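Local coordinates for protein putative NADH dehydrogenase/NAD(P)H nitroreductase (Parabacteroides distasonis, PDB 3M5K) that binds flavin mononucleotide and probably acts as a flavin-dependent oxidoreductase of the nitroreductase family, at residues Gly67-Phe70 against Ala71-Leu74. Numbering follows the deposited sequence. Where two conformers were deposited one is given.
Sequences GLPF and ARML. With FMN (flavin mononucleotide), chain C.
The pyrimidine edge of the flavin is met here by a tight turn, in which Phe70 and Ala71 fold back on Leu68. The turn is of type I, running from Leu68 to Ala71, and is closed by a hydrogen bond from Ala71 N to Leu68 O (3.0 Å). With the turn set in this way, Phe70 O accepts a hydrogen bond from FMN N3 at 2.9 Å, so that a main-chain carbonyl, not a side chain, reads the imide N-H of the isoalloxazine. Phe70 CB packs against the same end of the ring system, 3.5 Å from FMN O4. Met73, a selenomethionine, reaches the site from a short 3-10 segment that follows the turn; in one of its two conformers, bends at chi2 and chi3 (-70° and -76°) bring CE to 3.6 Å from Phe70 O, near FMN O2, so this contact is conditional on that conformer. In this nitroreductase-family fold the turn lies in the connection between helix 58-67 and strand 79-86, and Leu68 also rests on helix 125-135 through Ile130 and Val131. On the buried side, Leu68 CB touches Ala71 CB at 3.7 Å, while its CD1 meets Leu74 CD1 more loosely at 4.2 Å. Arg72 covers the outer side: its chain, bent at chi2 (-65°), lays the guanidinium flat over Pro69, whose CA sits 3.5 Å above the centre of the plane. NH1 is hydrogen-bonded to Ala65 O, which ties the guanidinium to helix 58-67.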
# COMPACT_ATOMS: atom_id res chain seq x y z
N GLY A 67 -4.47 -25.81 -0.81
CA GLY A 67 -3.78 -25.59 0.45
C GLY A 67 -3.99 -24.26 1.14
O GLY A 67 -3.43 -24.04 2.20
N LEU A 68 -4.78 -23.37 0.54
CA LEU A 68 -5.06 -22.05 1.08
C LEU A 68 -6.58 -21.87 1.27
O LEU A 68 -7.32 -21.50 0.32
CB LEU A 68 -4.49 -20.97 0.16
CG LEU A 68 -2.95 -20.94 -0.00
CD1 LEU A 68 -2.54 -20.08 -1.17
CD2 LEU A 68 -2.21 -20.49 1.28
N PRO A 69 -7.07 -22.15 2.49
CA PRO A 69 -8.45 -21.85 2.87
C PRO A 69 -9.06 -20.52 2.40
O PRO A 69 -10.23 -20.51 2.03
CB PRO A 69 -8.39 -21.88 4.40
CG PRO A 69 -7.44 -23.02 4.67
CD PRO A 69 -6.37 -22.86 3.58
N PHE A 70 -8.35 -19.42 2.36
CA PHE A 70 -9.05 -18.22 1.87
C PHE A 70 -8.67 -17.78 0.47
O PHE A 70 -8.90 -16.63 0.06
CB PHE A 70 -8.91 -17.12 2.91
CG PHE A 70 -9.42 -17.56 4.24
CD1 PHE A 70 -10.79 -17.72 4.44
CD2 PHE A 70 -8.55 -17.94 5.25
CE1 PHE A 70 -11.29 -18.18 5.64
CE2 PHE A 70 -9.04 -18.40 6.46
CZ PHE A 70 -10.42 -18.52 6.65
N ALA A 71 -8.12 -18.72 -0.29
CA ALA A 71 -7.68 -18.44 -1.65
C ALA A 71 -8.15 -19.54 -2.60
O ALA A 71 -7.49 -19.89 -3.57
CB ALA A 71 -6.14 -18.25 -1.70
N ARG A 72 -9.36 -20.05 -2.36
CA ARG A 72 -9.86 -21.17 -3.17
C ARG A 72 -10.15 -20.75 -4.62
O ARG A 72 -10.18 -21.60 -5.52
CB ARG A 72 -11.13 -21.81 -2.56
CG ARG A 72 -11.01 -22.30 -1.15
CD ARG A 72 -10.04 -23.44 -0.97
NE ARG A 72 -10.23 -24.04 0.35
CZ ARG A 72 -9.31 -24.72 1.04
NH1 ARG A 72 -8.09 -24.90 0.58
NH2 ARG A 72 -9.63 -25.20 2.24
N MSE A 73 -10.34 -19.45 -4.82
CA MSE A 73 -10.59 -18.87 -6.15
C MSE A 73 -9.43 -19.03 -7.14
O MSE A 73 -9.62 -18.87 -8.35
CB MSE A 73 -11.01 -17.39 -6.03
CG MSE A 73 -9.87 -16.37 -5.92
SE MSE A 73 -8.98 -16.51 -4.21
CE MSE A 73 -10.33 -15.62 -3.14
N LEU A 74 -8.25 -19.37 -6.63
CA LEU A 74 -7.10 -19.68 -7.49
C LEU A 74 -7.43 -20.80 -8.50
O LEU A 74 -6.85 -20.87 -9.58
CB LEU A 74 -5.87 -20.08 -6.67
CG LEU A 74 -5.16 -18.89 -6.00
CD1 LEU A 74 -4.14 -19.39 -4.97
CD2 LEU A 74 -4.52 -17.99 -7.05
N1 FMN C . -9.40 -11.79 0.86
C2 FMN C . -9.52 -13.16 0.69
O2 FMN C . -10.44 -13.65 0.03
N3 FMN C . -8.59 -14.01 1.26
C4 FMN C . -7.55 -13.56 2.05
O4 FMN C . -6.78 -14.39 2.50
C4A FMN C . -7.42 -12.18 2.25
N5 FMN C . -6.40 -11.66 3.06
C5A FMN C . -6.19 -10.29 3.06
C6 FMN C . -5.05 -9.79 3.70
C7 FMN C . -4.74 -8.43 3.70
C7M FMN C . -3.44 -8.06 4.44
C8 FMN C . -5.61 -7.51 3.02
C8M FMN C . -5.37 -6.01 2.93
C9 FMN C . -6.74 -8.00 2.39
C9A FMN C . -7.06 -9.40 2.39
N10 FMN C . -8.23 -9.93 1.78
C10 FMN C . -8.36 -11.30 1.64
C1' FMN C . -9.28 -9.07 1.12
C2' FMN C . -10.19 -8.47 2.21
O2' FMN C . -11.17 -9.41 2.63
C3' FMN C . -10.88 -7.19 1.70
O3' FMN C . -9.93 -6.19 1.35
C4' FMN C . -11.92 -6.65 2.67
O4' FMN C . -13.00 -7.57 2.85
C5' FMN C . -12.44 -5.29 2.19
O5' FMN C . -13.11 -5.42 0.95
P FMN C . -12.67 -4.63 -0.39
O1P FMN C . -12.77 -3.14 -0.07
O2P FMN C . -11.27 -5.05 -0.84
O3P FMN C . -13.64 -5.05 -1.46